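Long-range contacts in alpha-1,2-Mannosidase (Trichoderma reesei, PDB 1HCU), which probably hydrolyses the alpha-1,2-linked mannose residues of high-mannose N-glycans on glycoproteins, with calcium as its cofactor: residues H37-P42 with M449-F454; E393-L398 with A455-Y460; L271-T276 with Q326-F331; R104-L109 with R135-L140. All coordinates share one frame; numbering follows the deposited sequence.

Contact 1: residues H37-P42 with M449-F454; sequences HDDLHP and MESFWF
A buried contact of backbone, water and small apolar patches joins Leu-40, Asp-39 and Pro-42, in and around the short strand 39-41, to Met-449 and the residues that lead into helix 451-465, within the alpha/alpha barrel of glycosyl hydrolase family 47. The direct backbone link is weak: Met-449 N donates to Leu-40 O at 3.1 Å, but the angle at the hydrogen is only 127°. Beside it a water ties the two segments together in the other sense. It accepts from Leu-40 N at 2.8 Å and donates to Met-449 O, also at 2.8 Å, while sitting in the plane of the Phe-454 ring at its edge.

Met-449 carries the apolar side of the contact. Its CG stands anti to the backbone N (chi1 -176°), and a bend at chi3 (93°) brings the methyl CE to Leu-40 CD2 at 3.8 Å. Nearer the main chain, Met-449 CB lies 4.0 Å from Pro-42 CD. Asp-39 OD1 lies 3.7 Å from Ser-451 CB, and Asp-39 and Glu-450 bring like charges near each other, OD2 to OE2 at 4.5 Å. The side chain of Glu-450 is about 8 Å from that of Glu-100, the predicted proton donor.

Strand 39-41 pairs with strand 46-48 through a classic beta bulge, where Asp-38 and Asp-39 sit opposite the single residue Asp-48. Helix 13-33 packs on Leu-40 through Ala-29 and Phe-33 and on Met-449 through Ser-26. On the side of helix 56-67, Ser-451 OG bonds to Asp-60, and it also meets Arg-104 of helix 98-117.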
loop_
_atom_site.group_PDB
_atom_site.type_symbol
_atom_site.label_atom_id
_atom_site.label_comp_id
_atom_site.label_asym_id
_atom_site.label_seq_id
_atom_site.Cartn_x
_atom_site.Cartn_y
_atom_site.Cartn_z
ATOM N N HIS A 37 -2.775 18.684 11.826
ATOM C CA HIS A 37 -3.222 17.413 12.390
ATOM C C HIS A 37 -3.107 16.326 11.323
ATOM O O HIS A 37 -2.860 16.625 10.158
ATOM C CB HIS A 37 -4.652 17.544 12.902
ATOM C CG HIS A 37 -4.780 18.473 14.072
ATOM N ND1 HIS A 37 -4.399 18.121 15.350
ATOM C CD2 HIS A 37 -5.201 19.759 14.148
ATOM C CE1 HIS A 37 -4.579 19.149 16.161
ATOM N NE2 HIS A 37 -5.063 20.155 15.456
ATOM N N ASP A 38 -3.284 15.069 11.706
ATOM C CA ASP A 38 -3.135 13.977 10.749
ATOM C C ASP A 38 -4.164 13.872 9.626
ATOM O O ASP A 38 -3.794 13.837 8.451
ATOM C CB ASP A 38 -3.059 12.631 11.482
ATOM C CG ASP A 38 -1.884 12.550 12.430
ATOM O OD1 ASP A 38 -0.772 12.984 12.059
ATOM O OD2 ASP A 38 -2.066 12.042 13.554
ATOM N N ASP A 39 -5.446 13.814 9.971
ATOM C CA ASP A 39 -6.475 13.656 8.947
ATOM C C ASP A 39 -7.658 14.614 9.046
ATOM O O ASP A 39 -8.021 15.082 10.120
ATOM C CB ASP A 39 -7.013 12.221 8.961
ATOM C CG ASP A 39 -5.922 11.182 8.804
ATOM O OD1 ASP A 39 -5.245 11.171 7.757
ATOM O OD2 ASP A 39 -5.739 10.371 9.731
ATOM N N LEU A 40 -8.269 14.877 7.898
ATOM C CA LEU A 40 -9.421 15.757 7.818
ATOM C C LEU A 40 -10.728 14.976 7.716
ATOM O O LEU A 40 -10.795 13.919 7.082
ATOM C CB LEU A 40 -9.312 16.663 6.594
ATOM C CG LEU A 40 -10.596 17.421 6.228
ATOM C CD1 LEU A 40 -10.762 18.646 7.130
ATOM C CD2 LEU A 40 -10.523 17.846 4.764
ATOM N N HIS A 41 -11.759 15.505 8.366
ATOM C CA HIS A 41 -13.091 14.923 8.314
ATOM C C HIS A 41 -13.847 15.967 7.509
ATOM O O HIS A 41 -14.339 16.957 8.052
ATOM C CB HIS A 41 -13.665 14.763 9.719
ATOM C CG HIS A 41 -12.923 13.769 10.556
ATOM N ND1 HIS A 41 -13.272 13.478 11.855
ATOM C CD2 HIS A 41 -11.849 12.993 10.276
ATOM C CE1 HIS A 41 -12.449 12.568 12.343
ATOM N NE2 HIS A 41 -11.576 12.257 11.404
ATOM N N PRO A 42 -13.922 15.758 6.186
ATOM C CA PRO A 42 -14.569 16.602 5.174
ATOM C C PRO A 42 -15.997 17.099 5.416
ATOM O O PRO A 42 -16.363 18.169 4.930
ATOM C CB PRO A 42 -14.439 15.767 3.896
ATOM C CG PRO A 42 -14.472 14.369 4.409
ATOM C CD PRO A 42 -13.578 14.441 5.619
ATOM N N MET A 449 -11.202 11.219 5.717
ATOM C CA MET A 449 -10.350 11.260 4.539
ATOM C C MET A 449 -8.944 10.815 4.943
ATOM O O MET A 449 -8.118 11.620 5.374
ATOM C CB MET A 449 -10.336 12.683 3.960
ATOM C CG MET A 449 -9.548 12.837 2.668
ATOM S SD MET A 449 -9.993 14.345 1.717
ATOM C CE MET A 449 -8.788 15.505 2.317
ATOM N N GLU A 450 -8.693 9.518 4.810
ATOM C CA GLU A 450 -7.409 8.926 5.163
ATOM C C GLU A 450 -6.255 9.521 4.365
ATOM O O GLU A 450 -6.425 9.927 3.214
ATOM C CB GLU A 450 -7.468 7.419 4.946
ATOM C CG GLU A 450 -8.446 6.720 5.864
ATOM C CD GLU A 450 -7.886 6.500 7.250
ATOM O OE1 GLU A 450 -8.673 6.157 8.157
ATOM O OE2 GLU A 450 -6.658 6.661 7.434
ATOM N N SER A 451 -5.075 9.547 4.977
ATOM C CA SER A 451 -3.902 10.107 4.320
ATOM C C SER A 451 -3.511 9.382 3.024
ATOM O O SER A 451 -3.037 10.020 2.082
ATOM C CB SER A 451 -2.712 10.149 5.296
ATOM O OG SER A 451 -2.227 8.855 5.604
ATOM N N PHE A 452 -3.706 8.063 2.961
ATOM C CA PHE A 452 -3.344 7.342 1.740
ATOM C C PHE A 452 -4.167 7.798 0.519
ATOM O O PHE A 452 -3.867 7.439 -0.618
ATOM C CB PHE A 452 -3.439 5.819 1.949
ATOM C CG PHE A 452 -4.737 5.351 2.551
ATOM C CD1 PHE A 452 -5.924 5.481 1.851
ATOM C CD2 PHE A 452 -4.759 4.744 3.807
ATOM C CE1 PHE A 452 -7.119 5.014 2.379
ATOM C CE2 PHE A 452 -5.954 4.271 4.348
ATOM C CZ PHE A 452 -7.139 4.405 3.631
ATOM N N TRP A 453 -5.203 8.596 0.757
ATOM C CA TRP A 453 -5.990 9.128 -0.350
ATOM C C TRP A 453 -5.009 10.039 -1.097
ATOM O O TRP A 453 -4.903 9.983 -2.322
ATOM C CB TRP A 453 -7.176 9.923 0.187
ATOM C CG TRP A 453 -7.907 10.761 -0.826
ATOM C CD1 TRP A 453 -8.106 12.110 -0.772
ATOM C CD2 TRP A 453 -8.595 10.304 -2.003
ATOM N NE1 TRP A 453 -8.874 12.524 -1.835
ATOM C CE2 TRP A 453 -9.188 11.437 -2.605
ATOM C CE3 TRP A 453 -8.768 9.050 -2.603
ATOM C CZ2 TRP A 453 -9.945 11.354 -3.778
ATOM C CZ3 TRP A 453 -9.520 8.965 -3.770
ATOM C CH2 TRP A 453 -10.100 10.115 -4.346
ATOM N N PHE A 454 -4.269 10.848 -0.338
ATOM C CA PHE A 454 -3.275 11.759 -0.897
ATOM C C PHE A 454 -2.070 11.037 -1.492
ATOM O O PHE A 454 -1.641 11.330 -2.608
ATOM C CB PHE A 454 -2.732 12.715 0.174
ATOM C CG PHE A 454 -3.681 13.802 0.565
ATOM C CD1 PHE A 454 -4.286 13.796 1.819
ATOM C CD2 PHE A 454 -3.967 14.842 -0.315
ATOM C CE1 PHE A 454 -5.159 14.806 2.190
ATOM C CE2 PHE A 454 -4.840 15.859 0.048
ATOM C CZ PHE A 454 -5.439 15.843 1.301
HETATM O O HOH W 1 -6.883 14.141 5.549
#

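Contact 2: residues E393-L398 with A455-Y460; sequences ETLESL and AEALKY
Glu-396 sets its CG anti to the backbone N (chi1 -176°) and continues extended, while Tyr-460 holds its CG anti to the carbonyl carbon, beside its own N; the two side chains therefore run alongside one another in the same direction. The methylene Glu-396 CG rests over one face of the Tyr-460 ring, 3.8 Å from the centroid and 22° off the normal, a CH-pi contact displaced toward the rim. Further out, the carboxylate lies nearly parallel to the ring plane.

The tips are linked by water. One molecule donates to Glu-396 OE2 at 2.9 Å and lies 3.1 Å from Tyr-460 OH. Another lies between Glu-396 OE1 and Glu-456 OE2, 2.6 Å from the latter; with further acceptors around it, which of them receive its protons is not settled. An alanine in place of Tyr-460 would probably leave the Glu-396 methylene without its aromatic face and its carboxylate without one water-mediated tie, freer to turn.

Beneath this polar layer the helices 393-405 and 451-465 pack closely, their local axes 8.6 Å apart and 34° from parallel. Leu-395 CD1 touches Ala-457 CB at 4.1 Å.

Glu-393, a predicted active-site residue, begins helix 393-405, and the side chain of Glu-456 is about 4 Å from the bound calcium ion. The acids Glu-396 and Glu-456 approach to 4.2 Å between OE1 and OE2, a repulsion that the shared water and the nearby cation would probably offset.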
loop_
_atom_site.group_PDB
_atom_site.type_symbol
_atom_site.label_atom_id
_atom_site.label_comp_id
_atom_site.label_asym_id
_atom_site.label_seq_id
_atom_site.Cartn_x
_atom_site.Cartn_y
_atom_site.Cartn_z
ATOM N N GLU A 393 -5.526 0.172 -3.714
ATOM C CA GLU A 393 -5.068 -1.078 -4.301
ATOM C C GLU A 393 -5.501 -1.413 -5.724
ATOM O O GLU A 393 -4.702 -1.916 -6.505
ATOM C CB GLU A 393 -5.418 -2.246 -3.381
ATOM C CG GLU A 393 -4.712 -2.184 -2.039
ATOM C CD GLU A 393 -5.407 -1.266 -1.057
ATOM O OE1 GLU A 393 -4.815 -0.973 -0.002
ATOM O OE2 GLU A 393 -6.542 -0.844 -1.333
ATOM N N THR A 394 -6.754 -1.148 -6.065
ATOM C CA THR A 394 -7.244 -1.464 -7.396
ATOM C C THR A 394 -6.686 -0.513 -8.458
ATOM O O THR A 394 -6.256 -0.954 -9.538
ATOM C CB THR A 394 -8.781 -1.477 -7.388
ATOM O OG1 THR A 394 -9.225 -2.548 -6.545
ATOM C CG2 THR A 394 -9.335 -1.677 -8.784
ATOM N N LEU A 395 -6.681 0.780 -8.141
ATOM C CA LEU A 395 -6.134 1.783 -9.042
ATOM C C LEU A 395 -4.656 1.449 -9.209
ATOM O O LEU A 395 -4.068 1.661 -10.274
ATOM C CB LEU A 395 -6.288 3.180 -8.441
ATOM C CG LEU A 395 -7.720 3.715 -8.398
ATOM C CD1 LEU A 395 -7.796 4.823 -7.369
ATOM C CD2 LEU A 395 -8.142 4.213 -9.792
ATOM N N GLU A 396 -4.067 0.906 -8.148
ATOM C CA GLU A 396 -2.662 0.520 -8.172
ATOM C C GLU A 396 -2.465 -0.587 -9.200
ATOM O O GLU A 396 -1.625 -0.473 -10.092
ATOM C CB GLU A 396 -2.224 0.015 -6.792
ATOM C CG GLU A 396 -0.745 -0.335 -6.659
ATOM C CD GLU A 396 -0.403 -0.783 -5.246
ATOM O OE1 GLU A 396 -1.164 -0.429 -4.324
ATOM O OE2 GLU A 396 0.620 -1.475 -5.048
ATOM N N SER A 397 -3.246 -1.656 -9.084
ATOM C CA SER A 397 -3.096 -2.763 -10.015
ATOM C C SER A 397 -3.405 -2.386 -11.461
ATOM O O SER A 397 -2.715 -2.835 -12.376
ATOM C CB SER A 397 -3.936 -3.956 -9.562
ATOM O OG SER A 397 -3.374 -4.505 -8.381
ATOM N N LEU A 398 -4.426 -1.559 -11.666
ATOM C CA LEU A 398 -4.772 -1.127 -13.007
ATOM C C LEU A 398 -3.589 -0.352 -13.576
ATOM O O LEU A 398 -3.238 -0.503 -14.749
ATOM C CB LEU A 398 -6.015 -0.238 -12.980
ATOM C CG LEU A 398 -7.314 -0.958 -12.597
ATOM C CD1 LEU A 398 -8.412 0.072 -12.351
ATOM C CD2 LEU A 398 -7.710 -1.929 -13.706
ATOM N N ALA A 455 -1.526 10.090 -0.737
ATOM C CA ALA A 455 -0.335 9.373 -1.164
ATOM C C ALA A 455 -0.492 8.305 -2.230
ATOM O O ALA A 455 0.380 8.146 -3.084
ATOM C CB ALA A 455 0.347 8.760 0.057
ATOM N N GLU A 456 -1.604 7.582 -2.190
ATOM C CA GLU A 456 -1.790 6.469 -3.111
ATOM C C GLU A 456 -2.866 6.551 -4.185
ATOM O O GLU A 456 -2.571 6.525 -5.373
ATOM C CB GLU A 456 -2.016 5.198 -2.294
ATOM C CG GLU A 456 -0.951 4.918 -1.249
ATOM C CD GLU A 456 -1.060 3.501 -0.697
ATOM O OE1 GLU A 456 -1.508 3.333 0.460
ATOM O OE2 GLU A 456 -0.709 2.557 -1.434
ATOM N N ALA A 457 -4.121 6.604 -3.768
ATOM C CA ALA A 457 -5.198 6.654 -4.734
ATOM C C ALA A 457 -4.991 7.751 -5.772
ATOM O O ALA A 457 -5.031 7.482 -6.970
ATOM C CB ALA A 457 -6.526 6.837 -4.030
ATOM N N LEU A 458 -4.746 8.979 -5.323
ATOM C CA LEU A 458 -4.563 10.095 -6.255
ATOM C C LEU A 458 -3.245 10.026 -7.031
ATOM O O LEU A 458 -3.143 10.533 -8.150
ATOM C CB LEU A 458 -4.689 11.430 -5.503
ATOM C CG LEU A 458 -6.105 11.751 -4.983
ATOM C CD1 LEU A 458 -6.092 13.044 -4.155
ATOM C CD2 LEU A 458 -7.057 11.910 -6.164
ATOM N N LYS A 459 -2.243 9.383 -6.437
ATOM C CA LYS A 459 -0.936 9.225 -7.062
ATOM C C LYS A 459 -1.018 8.240 -8.240
ATOM O O LYS A 459 -0.621 8.564 -9.352
ATOM C CB LYS A 459 0.072 8.725 -6.013
ATOM C CG LYS A 459 1.432 8.320 -6.570
ATOM C CD LYS A 459 2.462 9.399 -6.405
ATOM C CE LYS A 459 3.429 9.124 -5.252
ATOM N NZ LYS A 459 2.821 9.173 -3.890
ATOM N N TYR A 460 -1.534 7.038 -8.003
ATOM C CA TYR A 460 -1.632 6.062 -9.086
ATOM C C TYR A 460 -2.594 6.530 -10.178
ATOM O O TYR A 460 -2.316 6.351 -11.364
ATOM C CB TYR A 460 -2.057 4.687 -8.552
ATOM C CG TYR A 460 -0.987 3.993 -7.720
ATOM C CD1 TYR A 460 0.266 3.688 -8.262
ATOM C CD2 TYR A 460 -1.221 3.671 -6.383
ATOM C CE1 TYR A 460 1.259 3.082 -7.482
ATOM C CE2 TYR A 460 -0.240 3.066 -5.601
ATOM C CZ TYR A 460 0.998 2.776 -6.150
ATOM O OH TYR A 460 1.974 2.196 -5.365
HETATM O O HOH W 2 3.252 -0.577 -5.767
HETATM O O HOH W 3 -1.665 0.166 -1.554
#

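Contact 3: residues L271-T276 with Q326-F331; sequences LGADST and QKYIDF
Tyr-328, its CG anti to the carbonyl carbon, turns its ring toward Asp-274, crosses it at about a right angle and meets it with the ring edge. Tyr-328 OH donates to Asp-274 OD1 at 2.7 Å, and that oxygen lies in the plane of the ring. On the acid the hydroxyl arrives from the syn side, 29° out of the carboxylate plane; the carboxylate is turned 25° from the ring. Tyr-328 CE2 packs against Ala-273 CB at 3.9 Å.

Such side chains bridge helices 263-280 and 326-344 of the alpha/alpha barrel of glycosyl hydrolase family 47, which cross here at 54° with local axes 11.5 Å apart. That spacing is wide, so long side chains rather than backbone make the link. Phe-316 of helix 312-323 helps to fill it, touching Ala-273, Thr-276 and Phe-331.

One face of the Tyr-328 ring carries its neighbour Lys-327, whose CG sits 3.7 Å above the centre, while Trp-269 meets the tyrosine edge-to-face. A phenylalanine in place of Tyr-328 would probably leave Asp-274 without its hydroxyl partner and free to turn. Lys-327 NZ stays 4.7 Å from Asp-274 OD1, though the opposite charges would probably attract weakly.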
loop_
_atom_site.group_PDB
_atom_site.type_symbol
_atom_site.label_atom_id
_atom_site.label_comp_id
_atom_site.label_asym_id
_atom_site.label_seq_id
_atom_site.Cartn_x
_atom_site.Cartn_y
_atom_site.Cartn_z
ATOM N N LEU A 271 8.632 -18.629 -4.922
ATOM C CA LEU A 271 7.970 -19.775 -4.302
ATOM C C LEU A 271 6.557 -19.335 -3.937
ATOM O O LEU A 271 5.581 -20.016 -4.234
ATOM C CB LEU A 271 8.703 -20.200 -3.025
ATOM C CG LEU A 271 9.957 -21.066 -3.113
ATOM C CD1 LEU A 271 10.587 -21.153 -1.735
ATOM C CD2 LEU A 271 9.604 -22.458 -3.624
ATOM N N GLY A 272 6.469 -18.189 -3.270
ATOM C CA GLY A 272 5.176 -17.657 -2.892
ATOM C C GLY A 272 4.304 -17.516 -4.129
ATOM O O GLY A 272 3.220 -18.092 -4.190
ATOM N N ALA A 273 4.801 -16.772 -5.116
ATOM C CA ALA A 273 4.078 -16.529 -6.357
ATOM C C ALA A 273 3.572 -17.798 -7.031
ATOM O O ALA A 273 2.391 -17.896 -7.392
ATOM C CB ALA A 273 4.964 -15.749 -7.338
ATOM N N ASP A 274 4.468 -18.760 -7.208
ATOM C CA ASP A 274 4.116 -20.017 -7.845
ATOM C C ASP A 274 3.098 -20.783 -7.008
ATOM O O ASP A 274 2.175 -21.393 -7.548
ATOM C CB ASP A 274 5.375 -20.860 -8.083
ATOM C CG ASP A 274 6.291 -20.253 -9.136
ATOM O OD1 ASP A 274 5.799 -19.455 -9.965
ATOM O OD2 ASP A 274 7.499 -20.578 -9.156
ATOM N N SER A 275 3.252 -20.733 -5.690
ATOM C CA SER A 275 2.313 -21.420 -4.817
ATOM C C SER A 275 0.923 -20.776 -4.789
ATOM O O SER A 275 -0.068 -21.490 -4.697
ATOM C CB SER A 275 2.864 -21.516 -3.386
ATOM O OG SER A 275 3.865 -22.503 -3.302
ATOM N N THR A 276 0.826 -19.451 -4.864
ATOM C CA THR A 276 -0.509 -18.856 -4.832
ATOM C C THR A 276 -1.199 -19.071 -6.174
ATOM O O THR A 276 -2.420 -19.164 -6.245
ATOM C CB THR A 276 -0.488 -17.343 -4.473
ATOM O OG1 THR A 276 -0.434 -16.547 -5.660
ATOM C CG2 THR A 276 0.696 -17.032 -3.593
ATOM N N GLN A 326 6.663 -13.962 -18.418
ATOM C CA GLN A 326 5.306 -13.664 -18.879
ATOM C C GLN A 326 4.213 -14.244 -17.986
ATOM O O GLN A 326 3.157 -13.632 -17.818
ATOM C CB GLN A 326 5.103 -14.201 -20.300
ATOM C CG GLN A 326 5.039 -13.141 -21.386
ATOM C CD GLN A 326 3.962 -12.100 -21.151
ATOM O OE1 GLN A 326 2.849 -12.422 -20.769
ATOM N NE2 GLN A 326 4.289 -10.851 -21.400
ATOM N N LYS A 327 4.467 -15.431 -17.437
ATOM C CA LYS A 327 3.504 -16.103 -16.578
ATOM C C LYS A 327 3.014 -15.187 -15.444
ATOM O O LYS A 327 1.812 -15.109 -15.182
ATOM C CB LYS A 327 4.123 -17.373 -15.980
ATOM C CG LYS A 327 5.266 -17.075 -15.020
ATOM C CD LYS A 327 5.822 -18.308 -14.298
ATOM C CE LYS A 327 6.802 -19.112 -15.154
ATOM N NZ LYS A 327 7.578 -20.088 -14.316
ATOM N N TYR A 328 3.946 -14.504 -14.775
ATOM C CA TYR A 328 3.593 -13.614 -13.672
ATOM C C TYR A 328 2.830 -12.398 -14.191
ATOM O O TYR A 328 1.917 -11.897 -13.531
ATOM C CB TYR A 328 4.853 -13.181 -12.906
ATOM C CG TYR A 328 5.598 -14.347 -12.283
ATOM C CD1 TYR A 328 6.991 -14.420 -12.333
ATOM C CD2 TYR A 328 4.905 -15.406 -11.686
ATOM C CE1 TYR A 328 7.680 -15.527 -11.811
ATOM C CE2 TYR A 328 5.577 -16.509 -11.165
ATOM C CZ TYR A 328 6.964 -16.565 -11.232
ATOM O OH TYR A 328 7.626 -17.667 -10.730
ATOM N N ILE A 329 3.194 -11.931 -15.378
ATOM C CA ILE A 329 2.495 -10.801 -15.954
ATOM C C ILE A 329 1.061 -11.217 -16.304
ATOM O O ILE A 329 0.108 -10.525 -15.941
ATOM C CB ILE A 329 3.216 -10.273 -17.218
ATOM C CG1 ILE A 329 4.611 -9.743 -16.829
ATOM C CG2 ILE A 329 2.371 -9.190 -17.878
ATOM C CD1 ILE A 329 5.444 -9.225 -17.996
ATOM N N ASP A 330 0.898 -12.350 -16.985
ATOM C CA ASP A 330 -0.438 -12.827 -17.344
ATOM C C ASP A 330 -1.323 -12.998 -16.117
ATOM O O ASP A 330 -2.493 -12.594 -16.119
ATOM C CB ASP A 330 -0.385 -14.178 -18.070
ATOM C CG ASP A 330 0.317 -14.104 -19.404
ATOM O OD1 ASP A 330 0.438 -12.992 -19.961
ATOM O OD2 ASP A 330 0.736 -15.174 -19.899
ATOM N N PHE A 331 -0.770 -13.620 -15.078
ATOM C CA PHE A 331 -1.529 -13.848 -13.855
ATOM C C PHE A 331 -1.901 -12.515 -13.210
ATOM O O PHE A 331 -3.023 -12.341 -12.751
ATOM C CB PHE A 331 -0.730 -14.729 -12.880
ATOM C CG PHE A 331 -1.522 -15.166 -11.683
ATOM C CD1 PHE A 331 -1.325 -14.567 -10.448
ATOM C CD2 PHE A 331 -2.507 -16.139 -11.804
ATOM C CE1 PHE A 331 -2.099 -14.927 -9.348
ATOM C CE2 PHE A 331 -3.291 -16.509 -10.707
ATOM C CZ PHE A 331 -3.087 -15.901 -9.479
#

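Contact 4: residues R104-L109 with R135-L140; sequences RYLGGL and RQAQTL
Leu-109 reaches over Ala-137 and can be followed outward from its CB, which lies 4.2 Å from Ala-137 CB. With CG anti to the carbonyl carbon (chi1 -67°), the branch leans across to the other helix, and CD1 makes the closest approach, 3.8 Å from Ala-137 CA. That methyl thus settles on the alanine's backbone as well as its side chain, and it also borders Gln-136.

A turn earlier, Leu-106 grips the same alanine: Leu-106 CD1 touches Ala-137 CB at 3.6 Å and lies 3.5 Å from Ala-137 O. Leu-140 answers from the opposite helix, setting its CD1 3.5 Å from Tyr-105 CB. The tyrosine contributes mainly its CB here, since its hydroxyl leads away and bonds to Arg-51 O.

Helices 98-117 and 127-144 follow one another in the chain and run antiparallel, 154° between their directions and 9.3 Å between local axes, the helical-hairpin pairing of an alpha/alpha barrel. Small Ala-137 permits close approach, its CA 5.4 Å from Leu-106 CA. Phe-86 packs on Leu-140 and Trp-185 on Leu-106, closing in the leucines. The side-chain contacts here are between apolar groups, with one methyl against the Ala-137 carbonyl, so shape and burial probably matter more than directed bonds in this part of the helix pair.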
loop_
_atom_site.group_PDB
_atom_site.type_symbol
_atom_site.label_atom_id
_atom_site.label_comp_id
_atom_site.label_asym_id
_atom_site.label_seq_id
_atom_site.Cartn_x
_atom_site.Cartn_y
_atom_site.Cartn_z
ATOM N N ARG A 104 4.302 5.404 6.163
ATOM C CA ARG A 104 3.817 6.763 5.892
ATOM C C ARG A 104 4.874 7.850 6.091
ATOM O O ARG A 104 5.285 8.516 5.144
ATOM C CB ARG A 104 2.611 7.099 6.778
ATOM C CG ARG A 104 1.321 6.375 6.442
ATOM C CD ARG A 104 0.170 6.990 7.223
ATOM N NE ARG A 104 -1.105 6.352 6.927
ATOM C CZ ARG A 104 -1.352 5.062 7.119
ATOM N NH1 ARG A 104 -0.400 4.280 7.610
ATOM N NH2 ARG A 104 -2.544 4.555 6.822
ATOM N N TYR A 105 5.311 8.026 7.330
ATOM C CA TYR A 105 6.277 9.067 7.648
ATOM C C TYR A 105 7.676 8.848 7.077
ATOM O O TYR A 105 8.159 9.642 6.273
ATOM C CB TYR A 105 6.325 9.250 9.165
ATOM C CG TYR A 105 5.033 9.821 9.719
ATOM C CD1 TYR A 105 4.195 9.062 10.537
ATOM C CD2 TYR A 105 4.667 11.144 9.445
ATOM C CE1 TYR A 105 3.021 9.616 11.080
ATOM C CE2 TYR A 105 3.505 11.703 9.979
ATOM C CZ TYR A 105 2.688 10.939 10.801
ATOM O OH TYR A 105 1.576 11.522 11.374
ATOM N N LEU A 106 8.317 7.766 7.487
ATOM C CA LEU A 106 9.639 7.455 6.999
ATOM C C LEU A 106 9.601 7.346 5.464
ATOM O O LEU A 106 10.422 7.940 4.761
ATOM C CB LEU A 106 10.112 6.150 7.646
ATOM C CG LEU A 106 11.598 5.851 7.528
ATOM C CD1 LEU A 106 12.372 7.053 8.053
ATOM C CD2 LEU A 106 11.955 4.581 8.306
ATOM N N GLY A 107 8.629 6.602 4.943
ATOM C CA GLY A 107 8.507 6.459 3.497
ATOM C C GLY A 107 8.262 7.787 2.805
ATOM O O GLY A 107 8.912 8.114 1.812
ATOM N N GLY A 108 7.322 8.562 3.338
ATOM C CA GLY A 108 7.000 9.854 2.752
ATOM C C GLY A 108 8.164 10.830 2.725
ATOM O O GLY A 108 8.354 11.539 1.737
ATOM N N LEU A 109 8.942 10.865 3.807
ATOM C CA LEU A 109 10.093 11.765 3.918
ATOM C C LEU A 109 11.201 11.337 2.966
ATOM O O LEU A 109 11.821 12.170 2.311
ATOM C CB LEU A 109 10.624 11.781 5.361
ATOM C CG LEU A 109 9.726 12.393 6.449
ATOM C CD1 LEU A 109 10.198 11.955 7.848
ATOM C CD2 LEU A 109 9.739 13.915 6.319
ATOM N N ARG A 135 17.003 14.445 7.639
ATOM C CA ARG A 135 17.336 14.578 9.054
ATOM C C ARG A 135 16.175 14.115 9.914
ATOM O O ARG A 135 16.362 13.355 10.864
ATOM C CB ARG A 135 17.681 16.030 9.408
ATOM C CG ARG A 135 19.013 16.498 8.869
ATOM N N GLN A 136 14.971 14.567 9.578
ATOM C CA GLN A 136 13.796 14.179 10.354
ATOM C C GLN A 136 13.520 12.678 10.263
ATOM O O GLN A 136 13.057 12.075 11.229
ATOM C CB GLN A 136 12.573 14.987 9.901
ATOM C CG GLN A 136 12.540 16.428 10.429
ATOM C CD GLN A 136 12.059 16.529 11.876
ATOM O OE1 GLN A 136 11.096 17.234 12.167
ATOM N NE2 GLN A 136 12.728 15.832 12.780
ATOM N N ALA A 137 13.820 12.074 9.113
ATOM C CA ALA A 137 13.600 10.637 8.926
ATOM C C ALA A 137 14.515 9.851 9.865
ATOM O O ALA A 137 14.092 8.897 10.512
ATOM C CB ALA A 137 13.876 10.245 7.482
ATOM N N GLN A 138 15.774 10.260 9.937
ATOM C CA GLN A 138 16.723 9.594 10.809
ATOM C C GLN A 138 16.328 9.795 12.274
ATOM O O GLN A 138 16.434 8.876 13.079
ATOM C CB GLN A 138 18.127 10.123 10.544
ATOM C CG GLN A 138 19.198 9.487 11.402
ATOM C CD GLN A 138 20.580 9.692 10.827
ATOM O OE1 GLN A 138 20.882 10.748 10.275
ATOM N NE2 GLN A 138 21.433 8.684 10.957
ATOM N N THR A 139 15.840 10.986 12.612
ATOM C CA THR A 139 15.406 11.262 13.980
ATOM C C THR A 139 14.270 10.304 14.354
ATOM O O THR A 139 14.275 9.714 15.440
ATOM C CB THR A 139 14.921 12.735 14.141
ATOM O OG1 THR A 139 16.024 13.628 13.946
ATOM C CG2 THR A 139 14.331 12.966 15.528
ATOM N N LEU A 140 13.304 10.149 13.450
ATOM C CA LEU A 140 12.168 9.256 13.671
ATOM C C LEU A 140 12.675 7.826 13.858
ATOM O O LEU A 140 12.312 7.136 14.815
ATOM C CB LEU A 140 11.227 9.275 12.461
ATOM C CG LEU A 140 9.707 9.212 12.653
ATOM C CD1 LEU A 140 9.057 8.813 11.323
ATOM C CD2 LEU A 140 9.324 8.228 13.739
#

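Contacts 1 and 2 share helix 451-465, their centres 16 Å apart, and their segments alternate along the chain, so this helix and the residues leading into it join an early strand to helix 393-405. Contact 4 touches contact 1 through Arg-104, whose NE probably bonds Ser-451 OG, and it closes well before contact 3 opens. Contact 3 lies on the far side of the chain's centre, about 35 Å from contact 1 and 33 Å from contact 4 between centres. Contacts 3 and 4 both fall within the long span that contact 1 bridges. In the family 47 helical barrel, contacts 1, 2 and 4 form one connected region and contact 3 stands apart; contact 2 is nearest the centre of the chain and beside the calcium ion.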